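Local coordinates for protein thermophilic dibenzothiophene desulfurization enzyme C (Paenibacillus sp. A11-2, PDB 5XDC) that probably oxidises dibenzothiophene stepwise to its sulfoxide and sulfone with FMNH2 and molecular oxygen, as a tetrameric flavin-dependent monooxygenase of the DszC family, at residues G125-E130 against L168-V173; F158-A163 against T210-V215; W247-Q252 against Q336-V341; L253-L258 against S343-A348; R264-E269 against F373-F378. All coordinates share one frame; numbering follows the deposited sequence.

Contact 1 of 5, residues G125-E130 against L168-V173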
# COMPACT_ATOMS: atom_id res chain seq x y z
N GLY B 125 0.91 -6.59 38.38
CA GLY B 125 0.52 -7.53 37.35
C GLY B 125 -0.99 -7.56 37.14
O GLY B 125 -1.77 -6.97 37.91
N ASN B 126 -1.40 -8.27 36.08
CA ASN B 126 -2.76 -8.19 35.58
C ASN B 126 -3.35 -9.60 35.47
O ASN B 126 -2.71 -10.49 34.90
CB ASN B 126 -2.75 -7.49 34.21
CG ASN B 126 -4.12 -7.24 33.68
OD1 ASN B 126 -4.65 -8.03 32.90
ND2 ASN B 126 -4.72 -6.13 34.10
N ALA B 127 -4.55 -9.79 36.02
CA ALA B 127 -5.23 -11.09 35.94
C ALA B 127 -6.74 -10.97 36.10
O ALA B 127 -7.28 -11.39 37.12
CB ALA B 127 -4.68 -12.01 37.00
N SER B 128 -7.45 -10.45 35.12
CA SER B 128 -6.94 -9.96 33.85
C SER B 128 -7.98 -9.00 33.32
O SER B 128 -9.18 -9.26 33.47
CB SER B 128 -6.71 -11.11 32.86
OG SER B 128 -6.56 -10.60 31.54
N SER B 129 -7.56 -7.90 32.70
CA SER B 129 -8.50 -6.98 32.10
C SER B 129 -8.69 -7.24 30.62
O SER B 129 -9.31 -6.43 29.92
CB SER B 129 -8.07 -5.53 32.34
OG SER B 129 -6.72 -5.30 32.02
N GLU B 130 -8.17 -8.36 30.13
CA GLU B 130 -8.21 -8.74 28.71
C GLU B 130 -9.03 -10.02 28.58
O GLU B 130 -8.48 -11.11 28.45
CB GLU B 130 -6.79 -8.90 28.19
CG GLU B 130 -6.11 -7.55 28.12
CD GLU B 130 -4.61 -7.61 27.94
OE1 GLU B 130 -4.03 -8.71 27.80
OE2 GLU B 130 -4.01 -6.52 27.94
N LEU B 168 -1.61 -8.23 42.08
CA LEU B 168 -2.37 -8.52 40.87
C LEU B 168 -3.66 -7.72 40.86
O LEU B 168 -4.42 -7.73 41.84
CB LEU B 168 -2.72 -10.01 40.77
CG LEU B 168 -1.54 -10.97 40.67
CD1 LEU B 168 -2.03 -12.42 40.76
CD2 LEU B 168 -0.81 -10.75 39.37
N LEU B 169 -3.93 -7.06 39.74
CA LEU B 169 -5.23 -6.48 39.47
C LEU B 169 -6.13 -7.57 38.91
O LEU B 169 -5.90 -8.06 37.80
CB LEU B 169 -5.08 -5.31 38.50
CG LEU B 169 -6.36 -4.60 38.08
CD1 LEU B 169 -7.06 -3.95 39.29
CD2 LEU B 169 -6.07 -3.56 36.98
N VAL B 170 -7.15 -7.96 39.67
CA VAL B 170 -7.96 -9.14 39.36
C VAL B 170 -9.37 -8.69 39.02
O VAL B 170 -9.90 -7.74 39.62
CB VAL B 170 -7.95 -10.14 40.54
CG1 VAL B 170 -8.85 -11.31 40.25
CG2 VAL B 170 -6.54 -10.63 40.81
N PHE B 171 -9.99 -9.37 38.05
CA PHE B 171 -11.36 -9.13 37.64
C PHE B 171 -12.16 -10.42 37.70
O PHE B 171 -11.65 -11.48 37.31
CB PHE B 171 -11.42 -8.57 36.22
CG PHE B 171 -10.84 -7.20 36.09
CD1 PHE B 171 -9.48 -7.02 35.93
CD2 PHE B 171 -11.66 -6.09 36.11
CE1 PHE B 171 -8.94 -5.75 35.81
CE2 PHE B 171 -11.11 -4.82 35.99
CZ PHE B 171 -9.76 -4.66 35.83
N ALA B 172 -13.40 -10.33 38.16
CA ALA B 172 -14.29 -11.49 38.25
C ALA B 172 -15.72 -11.02 38.10
O ALA B 172 -16.02 -9.83 38.22
CB ALA B 172 -14.10 -12.24 39.57
N VAL B 173 -16.62 -11.96 37.83
CA VAL B 173 -18.05 -11.68 37.69
C VAL B 173 -18.79 -12.30 38.87
O VAL B 173 -18.56 -13.46 39.21
CB VAL B 173 -18.63 -12.20 36.37
CG1 VAL B 173 -18.14 -11.34 35.23
CG2 VAL B 173 -18.24 -13.66 36.16
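Strand 124-127 runs parallel to strand 167-174, and the tight half of their meeting is G125 to A127 beside L168 to V170. L169 makes both backbone bonds: its N donates almost straight (172°) to G125 O at 2.8 Å, and its O accepts from A127 N, also at 2.8 Å. Each donor lies above the acceptor's carbonyl plane. L168 turns CG to stand beside its own backbone N (chi1 -62°), which lays CD2 against the backbone of G125, 3.9 Å from G125 C; a CB on the glycine would crowd that methyl. On the other sheet face N126 and L169 lie side by side and point the same way, N126 ND2 4.1 Å from L169 CD2. Past A127 the pairing loosens. The peptide before S128 is cis, the chain swings off the sheet, and the buried S128 N finds no partner. F171 fills in obliquely instead, with CD1 3.3 Å from S128 O and CE1 3.6 Å from S129 CB. The departing turn ties itself together: S129 N reaches an in-plane lone pair of N126 OD1 at 2.9 Å (an Asx motif), N126 ND2 binds S129 OG as well as N97, and S128 OG accepts from E130 N in an ST turn while bonding to F158 O. Beyond, partly exposed E130 meets the bound indole. This self-bonded strand end belongs to the FMN site of the acyl-CoA dehydrogenase-type middle domain: N126, S128 and S129 bind FMN in another structure of this protein, though not in this chain.

Contact 2 of 5, residues F158-A163 against T210-V215. With IND (indole), chain J.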
# COMPACT_ATOMS: atom_id res chain seq x y z
N PHE B 158 -4.43 -14.95 29.63
CA PHE B 158 -3.79 -13.69 29.23
C PHE B 158 -3.66 -12.75 30.42
O PHE B 158 -4.20 -11.64 30.44
CB PHE B 158 -4.54 -13.03 28.08
CG PHE B 158 -4.25 -13.65 26.74
CD1 PHE B 158 -3.14 -13.26 26.00
CD2 PHE B 158 -5.07 -14.64 26.23
CE1 PHE B 158 -2.87 -13.83 24.76
CE2 PHE B 158 -4.81 -15.23 25.00
CZ PHE B 158 -3.71 -14.82 24.26
N CYS B 159 -2.88 -13.21 31.39
CA CYS B 159 -2.62 -12.46 32.62
C CYS B 159 -1.23 -11.83 32.55
O CYS B 159 -0.27 -12.25 33.19
CB CYS B 159 -2.74 -13.40 33.82
SG CYS B 159 -4.36 -14.08 34.03
N SER B 160 -1.13 -10.77 31.74
CA SER B 160 0.16 -10.16 31.47
C SER B 160 0.87 -9.75 32.76
O SER B 160 0.27 -9.16 33.66
CB SER B 160 -0.01 -8.95 30.56
OG SER B 160 -0.67 -9.32 29.37
N GLY B 161 2.17 -10.03 32.82
CA GLY B 161 2.96 -9.64 33.96
C GLY B 161 2.55 -10.31 35.25
O GLY B 161 2.81 -9.77 36.33
N SER B 162 1.94 -11.49 35.17
CA SER B 162 1.41 -12.13 36.36
C SER B 162 2.48 -12.82 37.20
O SER B 162 2.20 -13.19 38.34
CB SER B 162 0.32 -13.14 35.99
OG SER B 162 0.77 -14.08 35.04
N ALA B 163 3.69 -13.00 36.68
CA ALA B 163 4.76 -13.62 37.44
C ALA B 163 5.58 -12.53 38.12
O ALA B 163 5.77 -11.45 37.56
CB ALA B 163 5.68 -14.45 36.54
N THR B 210 6.83 -11.71 28.76
CA THR B 210 5.78 -10.95 29.42
C THR B 210 4.95 -11.79 30.38
O THR B 210 4.03 -11.26 31.01
CB THR B 210 4.84 -10.30 28.40
OG1 THR B 210 4.17 -11.30 27.61
CG2 THR B 210 5.63 -9.33 27.50
N ASP B 211 5.24 -13.09 30.51
CA ASP B 211 4.48 -14.00 31.37
C ASP B 211 2.97 -13.76 31.29
O ASP B 211 2.27 -13.54 32.29
CB ASP B 211 4.98 -13.89 32.80
CG ASP B 211 6.10 -14.87 33.08
OD1 ASP B 211 5.83 -16.10 33.09
OD2 ASP B 211 7.22 -14.40 33.26
N SER B 212 2.46 -13.87 30.06
CA SER B 212 1.06 -13.61 29.76
C SER B 212 0.25 -14.89 29.70
O SER B 212 -0.77 -14.95 29.00
CB SER B 212 0.95 -12.81 28.46
OG SER B 212 1.52 -11.53 28.62
N GLY B 213 0.68 -15.90 30.43
CA GLY B 213 -0.11 -17.10 30.61
C GLY B 213 -1.27 -16.94 31.56
O GLY B 213 -1.78 -15.83 31.76
N SER B 214 -1.70 -18.04 32.17
CA SER B 214 -2.93 -18.05 32.94
C SER B 214 -2.64 -18.01 34.44
O SER B 214 -1.52 -18.26 34.90
CB SER B 214 -3.77 -19.29 32.60
OG SER B 214 -3.08 -20.47 32.90
N VAL B 215 -3.67 -17.64 35.19
CA VAL B 215 -3.66 -17.65 36.65
C VAL B 215 -4.90 -18.39 37.09
O VAL B 215 -6.01 -18.10 36.61
CB VAL B 215 -3.65 -16.23 37.24
CG1 VAL B 215 -3.81 -16.28 38.77
CG2 VAL B 215 -2.36 -15.51 36.87
N1 IND J . 1.14 -10.63 24.33
C2 IND J . 1.27 -10.44 25.63
C3 IND J . 0.07 -10.21 26.01
C4 IND J . -2.26 -10.00 25.14
C5 IND J . -2.97 -10.08 23.94
C6 IND J . -2.31 -10.37 22.73
C7 IND J . -0.93 -10.57 22.72
C8 IND J . -0.22 -10.50 23.90
C9 IND J . -0.90 -10.20 25.13
O HOH W 1 1.00 -17.42 34.13
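S212 OG has three oxygens within bonding reach, T210 OG1 at 2.8 Å, S160 OG at 3.2 Å and, weakly, T210 O; its one proton serves one at a time, and with S160 either hydroxyl could donate. The hydroxyl stands beside the S212 backbone N (chi1 -66°), turned to the indole pocket that S160, T210 and S212 help to line. Two loops of the acyl-CoA dehydrogenase-type middle domain meet here, and C159 to S162 form a type II beta turn with G161 at positive phi (64°). Two backbone bonds join the loops, C159 N to G213 O and G161 N to T210 O, both 2.9 Å and nearly along the C=O axis. C159 O and D211 O, two acceptors, come within 3.0 Å; S162 OG, in the crowded position between its backbone N and carbonyl carbon, lies near both, with a single proton to offer. V215 CG2 packs 3.7 Å from C159 CB and touches S162 CB. A163 CB rests against the D211 carboxylate, whose OD2 is bonded to T41. F158 also packs on A369 of the second subunit, while its ring comes obliquely to the ligand, CD1 3.5 Å from indole C4.

Contact 3 of 5, residues W247-Q252 against Q336-V341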
# COMPACT_ATOMS: atom_id res chain seq x y z
N TRP B 247 -9.65 4.75 31.49
CA TRP B 247 -8.71 3.64 31.55
C TRP B 247 -8.41 3.10 30.16
O TRP B 247 -7.25 2.81 29.84
CB TRP B 247 -9.26 2.52 32.45
CG TRP B 247 -8.34 1.35 32.45
CD1 TRP B 247 -7.23 1.19 33.21
CD2 TRP B 247 -8.40 0.20 31.58
NE1 TRP B 247 -6.61 0.00 32.91
CE2 TRP B 247 -7.31 -0.62 31.91
CE3 TRP B 247 -9.29 -0.20 30.58
CZ2 TRP B 247 -7.07 -1.83 31.26
CZ3 TRP B 247 -9.05 -1.41 29.93
CH2 TRP B 247 -7.95 -2.20 30.28
N THR B 248 -9.43 3.00 29.31
CA THR B 248 -9.22 2.38 27.99
C THR B 248 -8.37 3.25 27.09
O THR B 248 -7.38 2.74 26.55
CB THR B 248 -10.57 2.05 27.34
OG1 THR B 248 -11.47 1.59 28.35
CG2 THR B 248 -10.38 0.96 26.28
N PRO B 249 -8.68 4.54 26.85
CA PRO B 249 -7.77 5.33 26.02
C PRO B 249 -6.36 5.38 26.58
O PRO B 249 -5.40 5.29 25.81
CB PRO B 249 -8.43 6.72 25.97
CG PRO B 249 -9.49 6.70 27.04
CD PRO B 249 -9.91 5.28 27.19
N ILE B 250 -6.20 5.50 27.91
CA ILE B 250 -4.87 5.48 28.50
C ILE B 250 -4.13 4.22 28.10
O ILE B 250 -2.96 4.25 27.71
CB ILE B 250 -4.96 5.60 30.03
CG1 ILE B 250 -5.36 7.03 30.41
CG2 ILE B 250 -3.63 5.23 30.69
CD1 ILE B 250 -5.72 7.18 31.88
N THR B 251 -4.80 3.08 28.24
CA THR B 251 -4.17 1.79 28.02
C THR B 251 -3.91 1.56 26.54
O THR B 251 -2.86 1.03 26.16
CB THR B 251 -5.04 0.69 28.61
OG1 THR B 251 -5.13 0.87 30.04
CG2 THR B 251 -4.48 -0.71 28.33
N GLN B 252 -4.85 1.95 25.69
CA GLN B 252 -4.65 1.81 24.25
C GLN B 252 -3.52 2.70 23.76
O GLN B 252 -2.82 2.34 22.81
CB GLN B 252 -5.97 2.09 23.54
CG GLN B 252 -7.01 1.03 23.77
CD GLN B 252 -6.76 -0.21 22.91
OE1 GLN B 252 -6.36 -0.09 21.76
NE2 GLN B 252 -7.00 -1.39 23.47
N GLN B 336 -13.70 11.92 22.36
CA GLN B 336 -12.70 12.55 21.50
C GLN B 336 -11.31 12.01 21.80
O GLN B 336 -10.53 11.75 20.88
CB GLN B 336 -12.70 14.07 21.69
CG GLN B 336 -13.94 14.73 21.14
CD GLN B 336 -13.96 16.22 21.42
OE1 GLN B 336 -12.96 16.79 21.87
NE2 GLN B 336 -15.09 16.86 21.16
N LEU B 337 -10.99 11.82 23.07
CA LEU B 337 -9.68 11.27 23.40
C LEU B 337 -9.53 9.87 22.84
O LEU B 337 -8.50 9.53 22.25
CB LEU B 337 -9.46 11.28 24.91
CG LEU B 337 -8.14 10.63 25.31
CD1 LEU B 337 -6.91 11.32 24.77
CD2 LEU B 337 -8.06 10.49 26.83
N MET B 338 -10.56 9.03 23.01
CA MET B 338 -10.48 7.66 22.52
C MET B 338 -10.31 7.63 21.00
O MET B 338 -9.57 6.80 20.47
CB MET B 338 -11.71 6.87 22.93
CG MET B 338 -11.64 5.39 22.57
SD MET B 338 -10.38 4.47 23.49
CE MET B 338 -9.31 3.93 22.14
N VAL B 339 -10.99 8.53 20.29
CA VAL B 339 -10.81 8.59 18.84
C VAL B 339 -9.37 8.97 18.50
O VAL B 339 -8.76 8.40 17.59
CB VAL B 339 -11.83 9.57 18.22
CG1 VAL B 339 -11.52 9.84 16.75
CG2 VAL B 339 -13.22 9.02 18.35
N GLN B 340 -8.81 9.96 19.21
CA GLN B 340 -7.43 10.36 18.94
C GLN B 340 -6.45 9.23 19.24
O GLN B 340 -5.47 9.05 18.51
CB GLN B 340 -7.06 11.61 19.74
CG GLN B 340 -7.72 12.92 19.28
CD GLN B 340 -7.27 13.38 17.88
OE1 GLN B 340 -6.07 13.48 17.57
NE2 GLN B 340 -8.25 13.69 17.03
N VAL B 341 -6.68 8.49 20.33
CA VAL B 341 -5.83 7.35 20.68
C VAL B 341 -5.96 6.25 19.63
O VAL B 341 -4.96 5.69 19.18
CB VAL B 341 -6.18 6.83 22.08
CG1 VAL B 341 -5.52 5.47 22.35
CG2 VAL B 341 -5.77 7.84 23.14
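P249 and M338 cross at about a right angle, the pyrrolidine ring of P249 set across the M338 thioether as helices 247-276 and 331-363 run side by side, their short axes 9.1 Å apart and 18° from parallel. M338 leaves its helix with CG anti to the backbone N (chi1 -174°), then bends at chi2 and again at chi3, so that SD comes 3.7 Å from P249 CA and also meets CB and CD of that ring. CE carries on to Q252, whose side chain it crosses obliquely, 4.0 Å from Q252 CG. L337 approaches the proline from another direction, again roughly perpendicular, with CD2 3.9 Å from P249 CB. V341, a turn further on, wedges between P249 and Q252: its CG1 lies 3.5 Å from P249 O and 3.6 Å from Q252 CB. No hydrogen bond spans the pair, so the grip is one of shape. An alanine in place of M338 would probably loosen this join, since the sulfur and methyl that cover P249 and Q252 would both be lost. Q252 bends at chi2, and its amide is bonded to K345 and D389. Helix 293-324 closes one flank, V316 meeting L337 and V341 while V320 and W324 meet I250; on others, helix 391-404 touches Q252 and V339, and Q340 is bonded to Q307 of the third subunit.

Contact 4 of 5, residues L253-L258 against S343-A348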
# COMPACT_ATOMS: atom_id res chain seq x y z
N LEU B 253 -3.28 3.84 24.42
CA LEU B 253 -2.12 4.65 24.07
C LEU B 253 -0.81 4.08 24.62
O LEU B 253 0.25 4.30 24.02
CB LEU B 253 -2.32 6.10 24.53
CG LEU B 253 -1.36 7.12 23.90
CD1 LEU B 253 -1.56 7.23 22.42
CD2 LEU B 253 -1.56 8.49 24.54
N ILE B 254 -0.86 3.33 25.74
CA ILE B 254 0.30 2.55 26.16
C ILE B 254 0.70 1.58 25.05
O ILE B 254 1.87 1.51 24.66
CB ILE B 254 0.02 1.81 27.47
CG1 ILE B 254 -0.06 2.80 28.63
CG2 ILE B 254 1.09 0.77 27.76
CD1 ILE B 254 -0.62 2.19 29.93
N PHE B 255 -0.27 0.83 24.52
CA PHE B 255 0.03 -0.11 23.44
C PHE B 255 0.63 0.62 22.25
O PHE B 255 1.59 0.14 21.62
CB PHE B 255 -1.24 -0.84 23.02
CG PHE B 255 -1.91 -1.64 24.12
CD1 PHE B 255 -1.21 -2.04 25.24
CD2 PHE B 255 -3.25 -2.01 24.01
CE1 PHE B 255 -1.83 -2.78 26.24
CE2 PHE B 255 -3.87 -2.76 25.00
CZ PHE B 255 -3.15 -3.14 26.12
N THR B 256 0.06 1.78 21.91
CA THR B 256 0.56 2.57 20.79
C THR B 256 2.05 2.87 20.95
O THR B 256 2.82 2.77 19.99
CB THR B 256 -0.23 3.87 20.68
OG1 THR B 256 -1.61 3.58 20.43
CG2 THR B 256 0.27 4.75 19.55
N HIS B 257 2.47 3.24 22.16
CA HIS B 257 3.87 3.53 22.40
C HIS B 257 4.75 2.28 22.41
O HIS B 257 5.95 2.37 22.11
CB HIS B 257 3.99 4.31 23.70
CG HIS B 257 3.60 5.75 23.55
ND1 HIS B 257 2.30 6.19 23.58
CD2 HIS B 257 4.36 6.85 23.30
CE1 HIS B 257 2.27 7.50 23.37
NE2 HIS B 257 3.50 7.92 23.20
N LEU B 258 4.20 1.10 22.74
CA LEU B 258 4.95 -0.13 22.51
C LEU B 258 5.27 -0.28 21.04
O LEU B 258 6.41 -0.60 20.66
CB LEU B 258 4.15 -1.34 22.99
CG LEU B 258 3.83 -1.45 24.48
CD1 LEU B 258 3.06 -2.71 24.75
CD2 LEU B 258 5.12 -1.41 25.30
N SER B 343 -6.75 6.54 16.56
CA SER B 343 -6.07 6.97 15.34
C SER B 343 -4.57 6.74 15.45
O SER B 343 -3.95 6.20 14.53
CB SER B 343 -6.37 8.45 15.07
OG SER B 343 -7.74 8.67 14.78
N ALA B 344 -3.97 7.16 16.57
CA ALA B 344 -2.55 6.94 16.76
C ALA B 344 -2.21 5.45 16.75
O ALA B 344 -1.20 5.04 16.16
CB ALA B 344 -2.10 7.58 18.08
N LYS B 345 -3.05 4.62 17.38
CA LYS B 345 -2.79 3.19 17.40
C LYS B 345 -2.85 2.59 16.01
O LYS B 345 -2.04 1.71 15.67
CB LYS B 345 -3.78 2.48 18.31
CG LYS B 345 -3.37 1.06 18.65
CD LYS B 345 -4.51 0.32 19.28
CE LYS B 345 -4.10 -1.06 19.66
NZ LYS B 345 -5.26 -1.84 20.08
N ILE B 346 -3.83 3.01 15.20
CA ILE B 346 -3.97 2.50 13.83
C ILE B 346 -2.70 2.77 13.03
O ILE B 346 -2.13 1.87 12.40
CB ILE B 346 -5.21 3.12 13.17
CG1 ILE B 346 -6.49 2.61 13.81
CG2 ILE B 346 -5.21 2.85 11.65
CD1 ILE B 346 -7.69 3.49 13.54
N VAL B 347 -2.24 4.02 13.05
CA VAL B 347 -1.05 4.39 12.29
C VAL B 347 0.17 3.64 12.81
O VAL B 347 0.99 3.14 12.03
CB VAL B 347 -0.87 5.91 12.34
CG1 VAL B 347 0.47 6.31 11.74
CG2 VAL B 347 -2.01 6.60 11.63
N ALA B 348 0.32 3.56 14.14
CA ALA B 348 1.47 2.86 14.72
C ALA B 348 1.46 1.38 14.40
O ALA B 348 2.52 0.79 14.15
CB ALA B 348 1.50 3.06 16.22
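T256 carries this join between helices 247-276 and 331-363, whose short axes approach to 8.9 Å. Its OG1 stands beside the backbone N (chi1 -62°) and bonds back to Q252 O in its own helix, a conformation that sends CG2 out anti to the backbone N. That methyl fits between two alanines one turn apart, 4.0 Å from A344 CB and 3.9 Å from A348 CB. OG1 itself is pressed against the opposite helix, 3.2 Å from K345 CB, where the two side chains cross obliquely. L253 reaches in with one branch, its CD1 4.4 Å from A344 CB. K345 sets CG anti to the backbone N (chi1 -166°) and stays extended through chi2, chi3 and chi4, carrying NZ away from its own helix, across to the edge of the F255 ring, 4.4 Å from F255 CD2 and near its plane. F255 meets the rings of Y93, H385 and H388; both histidines line the indole pocket. Lying at the ring's edge, the ammonium group gains no cation-pi contact from F255; its buried charge is answered by a salt bridge to D389 and a bond to Q252 OE1, partners likely to keep it protonated.

Contact 5 of 5, residues R264-E269 against F373-F378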
# COMPACT_ATOMS: atom_id res chain seq x y z
N ARG B 264 10.91 2.14 16.24
CA ARG B 264 12.15 2.90 16.31
C ARG B 264 13.34 1.99 16.56
O ARG B 264 14.38 2.13 15.91
CB ARG B 264 12.05 3.98 17.40
CG ARG B 264 13.36 4.75 17.58
CD ARG B 264 13.15 6.09 18.30
NE ARG B 264 12.52 7.10 17.44
CZ ARG B 264 13.17 7.86 16.55
NH1 ARG B 264 14.48 7.73 16.38
NH2 ARG B 264 12.49 8.75 15.82
N GLY B 265 13.20 1.02 17.46
CA GLY B 265 14.30 0.10 17.70
C GLY B 265 14.66 -0.71 16.47
O GLY B 265 15.84 -0.92 16.18
N ALA B 266 13.65 -1.18 15.74
CA ALA B 266 13.88 -1.94 14.52
C ALA B 266 14.60 -1.09 13.48
O ALA B 266 15.55 -1.54 12.83
CB ALA B 266 12.55 -2.44 13.97
N LEU B 267 14.15 0.14 13.29
CA LEU B 267 14.76 0.99 12.27
C LEU B 267 16.22 1.29 12.60
O LEU B 267 17.08 1.24 11.72
CB LEU B 267 13.94 2.28 12.12
CG LEU B 267 14.01 3.07 10.82
CD1 LEU B 267 13.72 2.24 9.60
CD2 LEU B 267 13.02 4.25 10.90
N GLU B 268 16.51 1.61 13.86
CA GLU B 268 17.89 1.88 14.26
C GLU B 268 18.76 0.63 14.14
O GLU B 268 19.90 0.71 13.66
CB GLU B 268 17.94 2.41 15.69
CG GLU B 268 17.37 3.80 15.88
CD GLU B 268 18.27 4.89 15.32
OE1 GLU B 268 19.28 4.58 14.65
OE2 GLU B 268 17.96 6.08 15.58
N GLU B 269 18.24 -0.53 14.55
CA GLU B 269 19.02 -1.75 14.44
C GLU B 269 19.31 -2.09 12.98
O GLU B 269 20.41 -2.52 12.64
CB GLU B 269 18.30 -2.91 15.13
CG GLU B 269 18.95 -4.28 14.99
CD GLU B 269 20.14 -4.48 15.90
OE1 GLU B 269 20.72 -5.59 15.88
OE2 GLU B 269 20.52 -3.53 16.63
N PHE B 373 21.59 -13.12 13.94
CA PHE B 373 21.35 -11.68 13.92
C PHE B 373 20.10 -11.34 14.74
O PHE B 373 20.10 -10.38 15.53
CB PHE B 373 21.22 -11.22 12.46
CG PHE B 373 20.94 -9.74 12.28
CD1 PHE B 373 21.37 -8.80 13.21
CD2 PHE B 373 20.24 -9.29 11.17
CE1 PHE B 373 21.09 -7.46 13.03
CE2 PHE B 373 19.98 -7.94 10.98
CZ PHE B 373 20.40 -7.03 11.92
N GLY B 374 19.05 -12.13 14.59
CA GLY B 374 17.90 -12.02 15.47
C GLY B 374 16.99 -10.85 15.21
O GLY B 374 16.19 -10.49 16.08
N PHE B 375 17.06 -10.26 14.02
CA PHE B 375 16.27 -9.06 13.74
C PHE B 375 14.79 -9.35 13.70
O PHE B 375 13.97 -8.46 13.95
CB PHE B 375 16.74 -8.45 12.41
CG PHE B 375 16.04 -7.17 12.06
CD1 PHE B 375 16.49 -5.97 12.57
CD2 PHE B 375 14.94 -7.17 11.21
CE1 PHE B 375 15.85 -4.81 12.26
CE2 PHE B 375 14.31 -5.99 10.89
CZ PHE B 375 14.77 -4.82 11.42
N ASP B 376 14.41 -10.60 13.41
CA ASP B 376 13.02 -10.99 13.36
C ASP B 376 12.31 -10.82 14.69
O ASP B 376 11.08 -10.87 14.72
CB ASP B 376 12.91 -12.44 12.90
CG ASP B 376 13.57 -13.39 13.84
OD1 ASP B 376 14.80 -13.31 14.01
OD2 ASP B 376 12.86 -14.25 14.41
N ARG B 377 13.05 -10.64 15.79
CA ARG B 377 12.43 -10.37 17.09
C ARG B 377 11.48 -9.18 17.03
O ARG B 377 10.42 -9.19 17.65
CB ARG B 377 13.52 -10.13 18.13
CG ARG B 377 13.00 -9.78 19.50
CD ARG B 377 14.17 -9.69 20.49
NE ARG B 377 15.20 -8.76 20.05
CZ ARG B 377 15.20 -7.45 20.29
NH1 ARG B 377 14.23 -6.90 21.00
NH2 ARG B 377 16.18 -6.70 19.81
N PHE B 378 11.86 -8.13 16.29
CA PHE B 378 11.00 -6.95 16.23
C PHE B 378 9.66 -7.27 15.58
O PHE B 378 8.60 -6.93 16.13
CB PHE B 378 11.72 -5.83 15.47
CG PHE B 378 12.97 -5.33 16.15
CD1 PHE B 378 12.89 -4.44 17.21
CD2 PHE B 378 14.23 -5.73 15.71
CE1 PHE B 378 14.04 -3.97 17.84
CE2 PHE B 378 15.38 -5.27 16.32
CZ PHE B 378 15.29 -4.39 17.39
O HOH W 2 18.89 -7.71 15.77
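Helix 247-276 packs here on the loop leading into helix 376-385 and on that helix's first turn, within the helical C-terminal domain of the acyl-CoA dehydrogenase fold. Ring contacts dominate. F378, its CG beside the backbone N, turns one face to A266: CA sits over the ring centre, 3.7 Å from the centroid and 6° off the normal, a clear CH-pi contact, and A266 CB touches F378 CG at 3.6 Å. The guanidinium carbon of R377 lies over the rim of the opposite face. G265 lets the ring come this close, since a CB there would crowd F378 CE1. F375 offers its edge instead, with CE1 3.3 Å from A266 O and CD1 3.8 Å from E269 CG, while F378 CD2 lies over the rim of one of its faces. An alanine in place of F378 would probably leave the helix surface at A266 and E269 poorly packed, because the ring that meets both would be gone. Apolar reach comes next: E269 goes out anti (chi1 175°) and bends at chi2, so that its CB and CG cross F378 at about a right angle and slide past F375. L355 of helix 331-363 touches A266 from outside the pair. Polar atoms enter at E269: its OE1 comes tip to tip with F373, 3.4 Å from F373 CE1, without a hydrogen bond; instead one water donates both to E269 OE1 at 2.8 Å and to F373 O at 2.9 Å.

How the contacts relate
Contacts 1 and 2 interleave along the chain and touch within the middle domain, their centres 10 Å apart, with N126 N probably bonded to S160 O between them. Contacts 3, 4 and 5 follow at successive levels of helix 247-276, and their segments alternate along the chain. Contacts 3 and 4 share helix 331-363 and touch, whereas contact 5, centred 18 Å from contact 4, uses helix 376-385. Between the domains, S129 packs on W247 and E130 on F255. S129 and E130, of the FMN and indole sites, thus face the helical domain, while contact 5, about 32 Å from contact 1 between centres, packs further along the same long helix, toward its C-terminal part.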